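Local coordinates for pili retraction protein PilT (PDB 5FL3) that probably binds and hydrolyses ATP to power retraction of bacterial pili, and is modelled with ADP in its nucleotide pocket, at residues E14-M19 with Y82-V87; R245-I250 with V264-S269; T240-R245 with A349-H354; L128-R133 with L159-N164. All blocks are in the same frame, centred on the assembly; numbering follows the deposited sequence.

Interaction 1. Residues E14-M19 with Y82-V87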
loop_
_atom_site.group_PDB
_atom_site.type_symbol
_atom_site.label_atom_id
_atom_site.label_comp_id
_atom_site.label_asym_id
_atom_site.label_seq_id
_atom_site.Cartn_x
_atom_site.Cartn_y
_atom_site.Cartn_z
ATOM N N GLU A 14 14.846 2.808 25.062
ATOM C CA GLU A 14 13.649 3.326 25.693
ATOM C C GLU A 14 12.941 4.346 24.807
ATOM O O GLU A 14 11.714 4.285 24.635
ATOM C CB GLU A 14 13.995 3.925 27.062
ATOM C CG GLU A 14 13.600 3.009 28.232
ATOM C CD GLU A 14 14.498 3.156 29.452
ATOM O OE1 GLU A 14 14.945 4.287 29.748
ATOM O OE2 GLU A 14 14.765 2.130 30.112
ATOM N N MET A 15 13.707 5.272 24.237
ATOM C CA MET A 15 13.152 6.250 23.295
ATOM C C MET A 15 12.457 5.606 22.085
ATOM O O MET A 15 11.309 5.955 21.760
ATOM C CB MET A 15 14.243 7.186 22.796
ATOM C CG MET A 15 13.728 8.264 21.853
ATOM S SD MET A 15 15.082 9.167 21.084
ATOM C CE MET A 15 15.889 7.824 20.191
ATOM N N LEU A 16 13.168 4.682 21.427
ATOM C CA LEU A 16 12.620 3.912 20.317
ATOM C C LEU A 16 11.311 3.244 20.709
ATOM O O LEU A 16 10.317 3.297 19.967
ATOM C CB LEU A 16 13.626 2.864 19.832
ATOM C CG LEU A 16 14.890 3.364 19.112
ATOM C CD1 LEU A 16 15.860 2.223 18.875
ATOM C CD2 LEU A 16 14.560 4.012 17.790
ATOM N N LYS A 17 11.313 2.631 21.887
ATOM C CA LYS A 17 10.148 1.918 22.393
ATOM C C LYS A 17 8.982 2.891 22.619
ATOM O O LYS A 17 7.836 2.592 22.285
ATOM C CB LYS A 17 10.515 1.164 23.680
ATOM C CG LYS A 17 9.434 0.225 24.241
ATOM C CD LYS A 17 10.047 -0.834 25.190
ATOM C CE LYS A 17 9.123 -1.219 26.352
ATOM N NZ LYS A 17 9.744 -2.277 27.216
ATOM N N ALA A 18 9.278 4.065 23.159
ATOM C CA ALA A 18 8.248 5.078 23.327
ATOM C C ALA A 18 7.715 5.541 21.965
ATOM O O ALA A 18 6.492 5.642 21.763
ATOM C CB ALA A 18 8.786 6.254 24.115
ATOM N N MET A 19 8.638 5.815 21.038
ATOM C CA MET A 19 8.267 6.184 19.671
ATOM C C MET A 19 7.345 5.142 19.025
ATOM O O MET A 19 6.287 5.485 18.478
ATOM C CB MET A 19 9.528 6.408 18.812
ATOM C CG MET A 19 10.328 7.630 19.268
ATOM S SD MET A 19 11.697 8.152 18.233
ATOM C CE MET A 19 12.730 6.749 18.371
ATOM N N TYR A 82 17.096 -4.338 12.385
ATOM C CA TYR A 82 17.403 -4.243 13.794
ATOM C C TYR A 82 16.149 -4.529 14.609
ATOM O O TYR A 82 15.066 -4.038 14.292
ATOM C CB TYR A 82 17.975 -2.874 14.130
ATOM C CG TYR A 82 18.044 -2.617 15.614
ATOM C CD1 TYR A 82 19.081 -3.137 16.384
ATOM C CD2 TYR A 82 17.071 -1.857 16.249
ATOM C CE1 TYR A 82 19.138 -2.913 17.739
ATOM C CE2 TYR A 82 17.122 -1.626 17.606
ATOM C CZ TYR A 82 18.155 -2.156 18.346
ATOM O OH TYR A 82 18.199 -1.916 19.700
ATOM N N THR A 83 16.291 -5.334 15.655
ATOM C CA THR A 83 15.126 -5.708 16.443
ATOM C C THR A 83 15.249 -5.367 17.923
ATOM O O THR A 83 16.270 -5.632 18.546
ATOM C CB THR A 83 14.865 -7.189 16.318
ATOM O OG1 THR A 83 15.042 -7.565 14.952
ATOM C CG2 THR A 83 13.445 -7.511 16.766
ATOM N N ILE A 84 14.211 -4.757 18.477
ATOM C CA ILE A 84 14.109 -4.662 19.920
ATOM C C ILE A 84 13.116 -5.733 20.357
ATOM O O ILE A 84 11.898 -5.567 20.182
ATOM C CB ILE A 84 13.649 -3.285 20.398
ATOM C CG1 ILE A 84 14.556 -2.195 19.845
ATOM C CG2 ILE A 84 13.643 -3.219 21.922
ATOM C CD1 ILE A 84 14.089 -0.816 20.233
ATOM N N PRO A 85 13.638 -6.850 20.895
ATOM C CA PRO A 85 12.841 -8.035 21.239
ATOM C C PRO A 85 11.518 -7.690 21.914
ATOM O O PRO A 85 11.487 -6.981 22.919
ATOM C CB PRO A 85 13.766 -8.802 22.177
ATOM C CG PRO A 85 15.139 -8.499 21.622
ATOM C CD PRO A 85 15.067 -7.038 21.221
ATOM N N GLY A 86 10.427 -8.148 21.312
ATOM C CA GLY A 86 9.111 -7.943 21.874
ATOM C C GLY A 86 8.654 -6.507 21.851
ATOM O O GLY A 86 7.758 -6.130 22.598
ATOM N N VAL A 87 9.259 -5.696 20.989
ATOM C CA VAL A 87 8.849 -4.297 20.846
ATOM C C VAL A 87 8.561 -3.959 19.380
ATOM O O VAL A 87 7.444 -3.575 19.026
ATOM C CB VAL A 87 9.922 -3.345 21.409
ATOM C CG1 VAL A 87 9.501 -1.902 21.235
ATOM C CG2 VAL A 87 10.180 -3.652 22.877
#

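Interaction 2. Residues R245-I250 with V264-S269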
loop_
_atom_site.group_PDB
_atom_site.type_symbol
_atom_site.label_atom_id
_atom_site.label_comp_id
_atom_site.label_asym_id
_atom_site.label_seq_id
_atom_site.Cartn_x
_atom_site.Cartn_y
_atom_site.Cartn_z
ATOM N N ARG A 245 -8.419 6.364 -14.199
ATOM C CA ARG A 245 -6.981 6.573 -14.405
ATOM C C ARG A 245 -6.178 5.276 -14.309
ATOM O O ARG A 245 -5.147 5.111 -14.980
ATOM C CB ARG A 245 -6.436 7.580 -13.381
ATOM C CG ARG A 245 -6.316 8.994 -13.901
ATOM C CD ARG A 245 -6.536 10.002 -12.801
ATOM N NE ARG A 245 -7.816 10.667 -12.979
ATOM C CZ ARG A 245 -8.600 11.098 -11.990
ATOM N NH1 ARG A 245 -8.242 10.930 -10.724
ATOM N NH2 ARG A 245 -9.761 11.688 -12.274
ATOM N N THR A 246 -6.646 4.362 -13.466
ATOM C CA THR A 246 -5.935 3.109 -13.257
ATOM C C THR A 246 -6.015 2.238 -14.504
ATOM O O THR A 246 -5.005 1.718 -14.994
ATOM C CB THR A 246 -6.489 2.360 -12.043
ATOM O OG1 THR A 246 -6.178 3.106 -10.855
ATOM C CG2 THR A 246 -5.888 0.950 -11.953
ATOM N N ILE A 247 -7.229 2.118 -15.027
ATOM C CA ILE A 247 -7.481 1.387 -16.253
ATOM C C ILE A 247 -6.646 1.927 -17.400
ATOM O O ILE A 247 -5.957 1.166 -18.087
ATOM C CB ILE A 247 -8.960 1.443 -16.613
ATOM C CG1 ILE A 247 -9.759 0.577 -15.630
ATOM C CG2 ILE A 247 -9.158 1.006 -18.030
ATOM C CD1 ILE A 247 -11.250 0.687 -15.739
ATOM N N ASN A 248 -6.666 3.247 -17.582
ATOM C CA ASN A 248 -5.936 3.863 -18.684
ATOM C C ASN A 248 -4.446 3.737 -18.515
ATOM O O ASN A 248 -3.712 3.580 -19.495
ATOM C CB ASN A 248 -6.314 5.329 -18.824
ATOM C CG ASN A 248 -7.697 5.504 -19.375
ATOM O OD1 ASN A 248 -8.108 4.769 -20.271
ATOM N ND2 ASN A 248 -8.445 6.458 -18.825
ATOM N N ARG A 249 -3.996 3.788 -17.271
ATOM C CA ARG A 249 -2.564 3.694 -17.018
ATOM C C ARG A 249 -1.986 2.329 -17.400
ATOM O O ARG A 249 -0.940 2.264 -18.046
ATOM C CB ARG A 249 -2.258 3.984 -15.559
ATOM C CG ARG A 249 -0.795 4.244 -15.331
ATOM C CD ARG A 249 -0.285 5.271 -16.336
ATOM N NE ARG A 249 1.171 5.320 -16.358
ATOM C CZ ARG A 249 1.935 4.565 -17.139
ATOM N NH1 ARG A 249 1.380 3.698 -17.971
ATOM N NH2 ARG A 249 3.257 4.682 -17.085
ATOM N N ILE A 250 -2.665 1.257 -16.984
ATOM C CA ILE A 250 -2.344 -0.096 -17.409
ATOM C C ILE A 250 -2.242 -0.258 -18.923
ATOM O O ILE A 250 -1.300 -0.875 -19.418
ATOM C CB ILE A 250 -3.393 -1.097 -16.887
ATOM C CG1 ILE A 250 -3.200 -1.302 -15.395
ATOM C CG2 ILE A 250 -3.304 -2.429 -17.635
ATOM C CD1 ILE A 250 -4.452 -1.490 -14.685
ATOM N N VAL A 264 -8.794 -6.696 -23.806
ATOM C CA VAL A 264 -9.331 -8.047 -23.706
ATOM C C VAL A 264 -8.739 -8.718 -22.479
ATOM O O VAL A 264 -9.466 -9.223 -21.625
ATOM C CB VAL A 264 -9.042 -8.884 -24.973
ATOM C CG1 VAL A 264 -9.308 -10.359 -24.706
ATOM C CG2 VAL A 264 -9.889 -8.382 -26.150
ATOM N N LEU A 265 -7.419 -8.670 -22.374
ATOM C CA LEU A 265 -6.722 -9.247 -21.234
ATOM C C LEU A 265 -7.163 -8.586 -19.933
ATOM O O LEU A 265 -7.469 -9.272 -18.954
ATOM C CB LEU A 265 -5.210 -9.125 -21.415
ATOM C CG LEU A 265 -4.320 -9.743 -20.340
ATOM C CD1 LEU A 265 -4.588 -11.232 -20.158
ATOM C CD2 LEU A 265 -2.860 -9.503 -20.680
ATOM N N LEU A 266 -7.216 -7.258 -19.922
ATOM C CA LEU A 266 -7.599 -6.561 -18.704
ATOM C C LEU A 266 -9.046 -6.877 -18.303
ATOM O O LEU A 266 -9.312 -7.232 -17.148
ATOM C CB LEU A 266 -7.397 -5.059 -18.859
ATOM C CG LEU A 266 -7.728 -4.190 -17.635
ATOM C CD1 LEU A 266 -7.045 -4.679 -16.370
ATOM C CD2 LEU A 266 -7.348 -2.761 -17.918
ATOM N N ALA A 267 -9.970 -6.795 -19.258
ATOM C CA ALA A 267 -11.384 -7.012 -18.960
ATOM C C ALA A 267 -11.675 -8.400 -18.383
ATOM O O ALA A 267 -12.489 -8.530 -17.461
ATOM C CB ALA A 267 -12.228 -6.780 -20.204
ATOM N N GLU A 268 -11.020 -9.439 -18.895
ATOM C CA GLU A 268 -11.415 -10.778 -18.469
ATOM C C GLU A 268 -10.792 -11.174 -17.119
ATOM O O GLU A 268 -11.422 -11.890 -16.331
ATOM C CB GLU A 268 -11.093 -11.813 -19.554
ATOM C CG GLU A 268 -9.620 -12.143 -19.790
ATOM C CD GLU A 268 -9.432 -13.193 -20.903
ATOM O OE1 GLU A 268 -10.202 -14.191 -20.953
ATOM O OE2 GLU A 268 -8.518 -13.011 -21.741
ATOM N N SER A 269 -9.594 -10.667 -16.823
ATOM C CA SER A 269 -8.907 -11.016 -15.569
ATOM C C SER A 269 -9.096 -10.030 -14.379
ATOM O O SER A 269 -8.786 -10.376 -13.241
ATOM C CB SER A 269 -7.412 -11.192 -15.849
ATOM O OG SER A 269 -6.935 -10.156 -16.692
#

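Interaction 3. Residues T240-R245 with A349-H354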
loop_
_atom_site.group_PDB
_atom_site.type_symbol
_atom_site.label_atom_id
_atom_site.label_comp_id
_atom_site.label_asym_id
_atom_site.label_seq_id
_atom_site.Cartn_x
_atom_site.Cartn_y
_atom_site.Cartn_z
ATOM N N THR A 240 -2.081 5.282 -9.417
ATOM C CA THR A 240 -3.176 6.058 -9.997
ATOM C C THR A 240 -4.340 6.366 -9.057
ATOM O O THR A 240 -4.661 5.585 -8.168
ATOM C CB THR A 240 -3.724 5.339 -11.211
ATOM O OG1 THR A 240 -3.850 3.951 -10.891
ATOM C CG2 THR A 240 -2.759 5.500 -12.367
ATOM N N LEU A 241 -4.987 7.501 -9.301
ATOM C CA LEU A 241 -5.872 8.142 -8.324
ATOM C C LEU A 241 -7.239 7.491 -8.227
ATOM O O LEU A 241 -7.835 7.469 -7.145
ATOM C CB LEU A 241 -6.049 9.632 -8.649
ATOM C CG LEU A 241 -4.847 10.576 -8.589
ATOM C CD1 LEU A 241 -4.102 10.380 -7.270
ATOM C CD2 LEU A 241 -3.910 10.432 -9.830
ATOM N N ASP A 242 -7.749 6.978 -9.343
ATOM C CA ASP A 242 -9.063 6.322 -9.335
ATOM C C ASP A 242 -9.127 5.207 -10.359
ATOM O O ASP A 242 -8.127 4.895 -10.998
ATOM C CB ASP A 242 -10.186 7.337 -9.596
ATOM C CG ASP A 242 -9.921 8.218 -10.811
ATOM O OD1 ASP A 242 -9.094 7.859 -11.689
ATOM O OD2 ASP A 242 -10.555 9.294 -10.884
ATOM N N ALA A 243 -10.309 4.625 -10.532
ATOM C CA ALA A 243 -10.473 3.499 -11.445
ATOM C C ALA A 243 -10.229 3.904 -12.899
ATOM O O ALA A 243 -9.470 3.255 -13.613
ATOM C CB ALA A 243 -11.851 2.890 -11.285
ATOM N N TRP A 244 -10.872 4.979 -13.332
ATOM C CA TRP A 244 -10.665 5.499 -14.677
ATOM C C TRP A 244 -9.170 5.638 -15.028
ATOM O O TRP A 244 -8.706 5.071 -16.012
ATOM C CB TRP A 244 -11.390 6.836 -14.815
ATOM C CG TRP A 244 -11.015 7.626 -16.032
ATOM C CD1 TRP A 244 -10.290 8.786 -16.061
ATOM C CD2 TRP A 244 -11.341 7.318 -17.399
ATOM N NE1 TRP A 244 -10.140 9.215 -17.360
ATOM C CE2 TRP A 244 -10.776 8.337 -18.200
ATOM C CE3 TRP A 244 -12.054 6.287 -18.020
ATOM C CZ2 TRP A 244 -10.900 8.351 -19.590
ATOM C CZ3 TRP A 244 -12.176 6.302 -19.392
ATOM C CH2 TRP A 244 -11.602 7.331 -20.166
ATOM N N ARG A 245 -8.419 6.364 -14.199
ATOM C CA ARG A 245 -6.981 6.573 -14.405
ATOM C C ARG A 245 -6.178 5.276 -14.309
ATOM O O ARG A 245 -5.147 5.111 -14.980
ATOM C CB ARG A 245 -6.436 7.580 -13.381
ATOM C CG ARG A 245 -6.316 8.994 -13.901
ATOM C CD ARG A 245 -6.536 10.002 -12.801
ATOM N NE ARG A 245 -7.816 10.667 -12.979
ATOM C CZ ARG A 245 -8.600 11.098 -11.990
ATOM N NH1 ARG A 245 -8.242 10.930 -10.724
ATOM N NH2 ARG A 245 -9.761 11.688 -12.274
ATOM N N ALA A 349 -10.309 17.088 -2.142
ATOM C CA ALA A 349 -10.125 15.682 -2.505
ATOM C C ALA A 349 -11.013 15.243 -3.668
ATOM O O ALA A 349 -10.706 14.261 -4.343
ATOM C CB ALA A 349 -10.386 14.791 -1.301
ATOM N N ALA A 350 -12.109 15.966 -3.893
ATOM C CA ALA A 350 -13.145 15.534 -4.829
ATOM C C ALA A 350 -12.655 15.447 -6.278
ATOM O O ALA A 350 -11.976 16.352 -6.764
ATOM C CB ALA A 350 -14.344 16.464 -4.735
ATOM N N THR A 351 -13.007 14.348 -6.950
ATOM C CA THR A 351 -12.653 14.120 -8.354
ATOM C C THR A 351 -13.082 15.298 -9.226
ATOM O O THR A 351 -12.317 15.777 -10.068
ATOM C CB THR A 351 -13.287 12.818 -8.889
ATOM O OG1 THR A 351 -12.656 11.688 -8.272
ATOM C CG2 THR A 351 -13.130 12.711 -10.405
ATOM N N SER A 352 -14.308 15.761 -9.025
ATOM C CA SER A 352 -14.697 17.071 -9.531
ATOM C C SER A 352 -15.472 17.806 -8.441
ATOM O O SER A 352 -16.617 17.454 -8.141
ATOM C CB SER A 352 -15.528 16.957 -10.813
ATOM O OG SER A 352 -16.902 17.119 -10.537
ATOM N N PRO A 353 -14.848 18.843 -7.851
ATOM C CA PRO A 353 -15.389 19.672 -6.759
ATOM C C PRO A 353 -16.758 20.255 -7.089
ATOM O O PRO A 353 -17.456 20.789 -6.218
ATOM C CB PRO A 353 -14.346 20.787 -6.613
ATOM C CG PRO A 353 -13.624 20.809 -7.909
ATOM C CD PRO A 353 -13.584 19.385 -8.369
ATOM N N HIS A 354 -17.110 20.157 -8.366
ATOM C CA HIS A 354 -18.425 20.504 -8.866
ATOM C C HIS A 354 -19.424 19.392 -8.581
ATOM O O HIS A 354 -20.401 19.603 -7.854
ATOM C CB HIS A 354 -18.361 20.777 -10.367
ATOM C CG HIS A 354 -19.691 21.092 -10.975
ATOM N ND1 HIS A 354 -20.193 22.372 -11.037
ATOM C CD2 HIS A 354 -20.626 20.290 -11.538
ATOM C CE1 HIS A 354 -21.381 22.349 -11.616
ATOM N NE2 HIS A 354 -21.666 21.098 -11.930
#

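Interaction 4. Residues L128-R133 with L159-N164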
loop_
_atom_site.group_PDB
_atom_site.type_symbol
_atom_site.label_atom_id
_atom_site.label_comp_id
_atom_site.label_asym_id
_atom_site.label_seq_id
_atom_site.Cartn_x
_atom_site.Cartn_y
_atom_site.Cartn_z
ATOM N N LEU A 128 -14.047 -10.346 -2.542
ATOM C CA LEU A 128 -12.848 -10.330 -3.373
ATOM C C LEU A 128 -11.851 -11.412 -2.947
ATOM O O LEU A 128 -11.218 -12.053 -3.796
ATOM C CB LEU A 128 -12.183 -8.960 -3.303
ATOM C CG LEU A 128 -12.828 -7.794 -4.049
ATOM C CD1 LEU A 128 -12.205 -6.470 -3.586
ATOM C CD2 LEU A 128 -12.692 -7.953 -5.571
ATOM N N ALA A 129 -11.712 -11.601 -1.632
ATOM C CA ALA A 129 -10.839 -12.642 -1.075
ATOM C C ALA A 129 -11.308 -14.040 -1.483
ATOM O O ALA A 129 -10.502 -14.961 -1.597
ATOM C CB ALA A 129 -10.775 -12.535 0.458
ATOM N N ALA A 130 -12.611 -14.189 -1.701
ATOM C CA ALA A 130 -13.205 -15.492 -1.991
ATOM C C ALA A 130 -12.936 -15.946 -3.425
ATOM O O ALA A 130 -12.937 -17.138 -3.703
ATOM C CB ALA A 130 -14.713 -15.456 -1.723
ATOM N N LYS A 131 -12.731 -15.001 -4.337
ATOM C CA LYS A 131 -12.395 -15.361 -5.711
ATOM C C LYS A 131 -11.069 -16.087 -5.722
ATOM O O LYS A 131 -10.170 -15.778 -4.951
ATOM C CB LYS A 131 -12.317 -14.133 -6.610
ATOM C CG LYS A 131 -13.413 -13.116 -6.387
ATOM C CD LYS A 131 -14.751 -13.568 -6.945
ATOM C CE LYS A 131 -15.712 -12.395 -6.985
ATOM N NZ LYS A 131 -17.127 -12.804 -7.047
ATOM N N GLU A 132 -10.931 -17.061 -6.597
ATOM C CA GLU A 132 -9.688 -17.801 -6.619
ATOM C C GLU A 132 -8.906 -17.556 -7.914
ATOM O O GLU A 132 -7.848 -18.154 -8.137
ATOM C CB GLU A 132 -9.969 -19.295 -6.401
ATOM C CG GLU A 132 -10.837 -19.985 -7.446
ATOM C CD GLU A 132 -11.053 -21.461 -7.115
ATOM O OE1 GLU A 132 -10.043 -22.176 -6.897
ATOM O OE2 GLU A 132 -12.222 -21.905 -7.091
ATOM N N ARG A 133 -9.437 -16.668 -8.755
ATOM C CA ARG A 133 -8.774 -16.249 -9.975
ATOM C C ARG A 133 -9.043 -14.752 -10.151
ATOM O O ARG A 133 -10.109 -14.275 -9.787
ATOM C CB ARG A 133 -9.302 -17.050 -11.182
ATOM C CG ARG A 133 -10.125 -18.268 -10.784
ATOM C CD ARG A 133 -10.684 -19.048 -11.954
ATOM N NE ARG A 133 -11.745 -19.993 -11.551
ATOM C CZ ARG A 133 -11.579 -21.053 -10.748
ATOM N NH1 ARG A 133 -10.383 -21.343 -10.242
ATOM N NH2 ARG A 133 -12.615 -21.843 -10.466
ATOM N N LEU A 159 -6.282 -16.661 7.176
ATOM C CA LEU A 159 -6.900 -17.213 8.361
ATOM C C LEU A 159 -8.244 -17.898 8.098
ATOM O O LEU A 159 -8.848 -18.427 9.021
ATOM C CB LEU A 159 -7.005 -16.129 9.437
ATOM C CG LEU A 159 -8.064 -15.054 9.536
ATOM C CD1 LEU A 159 -9.187 -15.573 10.401
ATOM C CD2 LEU A 159 -7.451 -13.794 10.148
ATOM N N HIS A 160 -8.675 -17.952 6.841
ATOM C CA HIS A 160 -9.897 -18.666 6.492
ATOM C C HIS A 160 -9.712 -19.631 5.336
ATOM O O HIS A 160 -10.624 -20.368 5.031
ATOM C CB HIS A 160 -11.034 -17.693 6.135
ATOM C CG HIS A 160 -11.520 -16.891 7.294
ATOM N ND1 HIS A 160 -11.679 -15.523 7.238
ATOM C CD2 HIS A 160 -11.854 -17.257 8.552
ATOM C CE1 HIS A 160 -12.102 -15.081 8.409
ATOM N NE2 HIS A 160 -12.212 -16.113 9.225
ATOM N N TYR A 161 -8.553 -19.604 4.679
ATOM C CA TYR A 161 -8.299 -20.445 3.509
ATOM C C TYR A 161 -6.963 -21.177 3.596
ATOM O O TYR A 161 -6.003 -20.661 4.146
ATOM C CB TYR A 161 -8.324 -19.613 2.230
ATOM C CG TYR A 161 -9.631 -18.910 1.939
ATOM C CD1 TYR A 161 -10.652 -19.555 1.259
ATOM C CD2 TYR A 161 -9.830 -17.588 2.311
ATOM C CE1 TYR A 161 -11.843 -18.906 0.973
ATOM C CE2 TYR A 161 -11.008 -16.933 2.030
ATOM C CZ TYR A 161 -12.016 -17.597 1.360
ATOM O OH TYR A 161 -13.200 -16.945 1.079
ATOM N N ALA A 162 -6.898 -22.385 3.053
ATOM C CA ALA A 162 -5.641 -23.132 3.041
ATOM C C ALA A 162 -4.955 -22.969 1.679
ATOM O O ALA A 162 -5.165 -23.755 0.761
ATOM C CB ALA A 162 -5.879 -24.596 3.356
ATOM N N LYS A 163 -4.137 -21.932 1.568
ATOM C CA LYS A 163 -3.559 -21.558 0.297
ATOM C C LYS A 163 -2.068 -21.281 0.375
ATOM O O LYS A 163 -1.497 -21.060 1.451
ATOM C CB LYS A 163 -4.290 -20.331 -0.253
ATOM C CG LYS A 163 -5.618 -20.693 -0.887
ATOM C CD LYS A 163 -6.516 -19.500 -1.028
ATOM C CE LYS A 163 -7.893 -19.928 -1.545
ATOM N NZ LYS A 163 -7.898 -20.190 -3.016
ATOM N N ASN A 164 -1.427 -21.310 -0.780
ATOM C CA ASN A 164 -0.055 -20.872 -0.840
ATOM C C ASN A 164 0.010 -19.418 -1.352
ATOM O O ASN A 164 -0.301 -19.127 -2.507
ATOM C CB ASN A 164 0.747 -21.814 -1.716
ATOM C CG ASN A 164 2.207 -21.512 -1.674
ATOM O OD1 ASN A 164 2.744 -21.136 -0.619
ATOM N ND2 ASN A 164 2.875 -21.654 -2.820
HETATM O O HOH W 1 -6.520 -18.594 -5.585
#

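Interaction 1. Residues E14-M19 with Y82-V87
Lys17 and Val87 meet through the carbon part of the lysine, not its charge. CG of Lys17 lies 3.7 Å from CG1 of Val87, and one carbon further along, CD of Lys17 comes to 3.6 Å from CG2 of Val87. The two side chains cross at about a right angle, so the lysine runs over both methyls in turn. Deeper in, Ile84 pushes CD1 toward the helix, 3.7 Å from CB of Leu16 and 3.8 Å from CD1 of the same leucine. A fully extended end to the isoleucine (chi2 177°) is what carries that methyl across. Leu16 also turns CD1 obliquely to the Tyr82 ring, 4.2 Å from CE2 of Tyr82. Trimming Val87 to an alanine is likely to take away the methyls on which CG and CD of Lys17 lie, leaving that chain freer to move.

In the next shell, Val13 of the same helix packs on both Tyr82 and Ile84, while Leu16 reaches Ile27 of strand 26-30. Val87 is placed by a turn: its N bonds O of Ile84 at 2.8 Å, with Pro85 and Gly86 at the two corners of a type II beta turn. That turn leads strand 78-84 into antiparallel strand 88-97, a beta hairpin at the margin of the N-terminal sheet, in a domain that probably corresponds to the PAS-like N-terminal domain of PilT relatives. With no hydrogen bond across the two segments, helix 11-21 is joined to this edge strand by apolar packing, buried at Leu16 and Ile84 and grading into a surface lysine.

Interaction 2. Residues R245-I250 with V264-S269
Leu266 sends a single methyl, CD2, into the face of helix 243-251, where it meets Ile247 and Ile250, two residues one helical turn apart. CG2 of Ile250 is 4.1 Å from CD2 of Leu266, and CG2 of Ile247 is 4.2 Å from the same methyl. Both isoleucines present the CG2 branch, and each crosses the leucine at about a right angle. With CG anti to the backbone N (chi1 -179°), Leu266 stands out from its own helix toward this pair, and CD2 also comes to 4.2 Å from O of Ile247, against the backbone of the opposite helix. All three residues are buried, yet the spacings are ordinary for methyl packing, and no hydrogen bond crosses between the two segments, which bury 121 Å² in all.

The two helices precede strand 270-280 of the mixed sheet in the P-loop ATPase domain. Helix 259-269 leads straight into that strand, while Thr246 and Ile247 of the other helix pack on its Ile273. Leu304 of helix 298-305 touches Ile247, and Leu225 of helix 218-230 touches Leu266.

Away from this patch the contact opens out. Asn248 points away from the second helix and is partly exposed. On the other helix, Leu265 is also partly exposed and leans on Leu225 and Gln229, and the exposed Glu268 takes a hydrogen bond from Gln229 through OE2.

Interaction 3. Residues T240-R245 with A349-H354
Thr351 contributes the most surface to this small contact and offers its two branches to two different partners. Its methyl CG2 sits at the edge of the Arg245 guanidinium, in the plane of the group, 4.0 Å from NH2 of Arg245. Its hydroxyl OG1 faces the Asp242 carboxylate without bonding to it; OD2, the nearer oxygen, is less surely placed in the model. With OG1 beside its backbone N and CG2 beside the carbonyl carbon (chi1 -70°), the threonine presents both branches to the other segment.

Asp242 is the N-cap of helix 243-251, in the loop after strand 233-238, which here meets the loop between the C-terminal helices 343-349 and 353-361. Its OD1 accepts from N of Arg245 at 3.0 Å with an N-H...O angle of 160°, the amide approaching close to the line of the C-O bond. The arginine chain, bent at chi2 and chi3, folds back so that its guanidinium lies over the same aspartate, with OD1 about 3.1 Å above its plane and toward the rim. A salt bridge between NH1 of Arg245 and OD2 of Asp242 is modelled, with the same doubt over OD2. Were Asp242 an alanine, the N of Arg245 would probably lose its capping acceptor, and the guanidinium its nearby carboxylate.

On the far side, the backbone N atoms of Thr351 and Ser352 bond the carboxylate of Asp329 on helix 328-337, and OG of Ser352 caps the next helix at N of Glu355.

Interaction 4. Residues L128-R133 with L159-N164
Tyr161 swings its ring toward the end of helix 122-130 by setting CG anti to its carbonyl carbon (chi1 -61°), and Lys163 turns its ammonium group at chi4 (-78°) toward Glu132. The tyrosine does most of the touching. Its OH lies 3.4 Å from CA of Ala130 and 3.5 Å from CB of Ala130, while CE2 of Tyr161 is 4.2 Å from O of Ala129, the ring set obliquely to that carbonyl. None of this is a hydrogen bond.

At the other end, NZ of Lys163 comes to 4.1 Å from CB of Glu132. It stays 4.9 Å from OE1 of Glu132, too far for a salt bridge, though the opposite charges are likely to attract. A water links NZ of Lys163 to the backbone, donating to O of Glu132 at 2.9 Å and accepting a weak bond from NZ. OE2 of Glu132 forms a long salt bridge with NH2 of Arg133, at 3.4 Å.

Behind these groups Ala129 packs on Leu153, His156 and Ile157 of helix 146-160, which follows the P-loop, and Leu128 faces Leu271 and Leu274 of strand 270-280. Lys163 is backbone-bonded to Leu182, so the contact ties the ends of two helices beside the start of strands 164-169 and 182-187.

Interactions 2 and 3 are the close pair: they share Arg245 and helix 243-251, their centres are about 17 Å apart, and a probable hydrogen bond between OG1 of Thr246 and OG1 of Thr240 joins them. Interaction 2 is nested within the chain loop that interaction 3 closes. Interaction 4, on the same ATPase domain, comes within about 5 Å of interaction 2 at the nearest atoms without touching it. Interaction 1 stands apart in the N-terminal domain, its centre about 43 Å from that of interaction 2. Toward the ADP site, interaction 3 has the Asp242 side chain about 11 Å from that of the ADP-binding Ser144 and about 12 Å from that of Lys146.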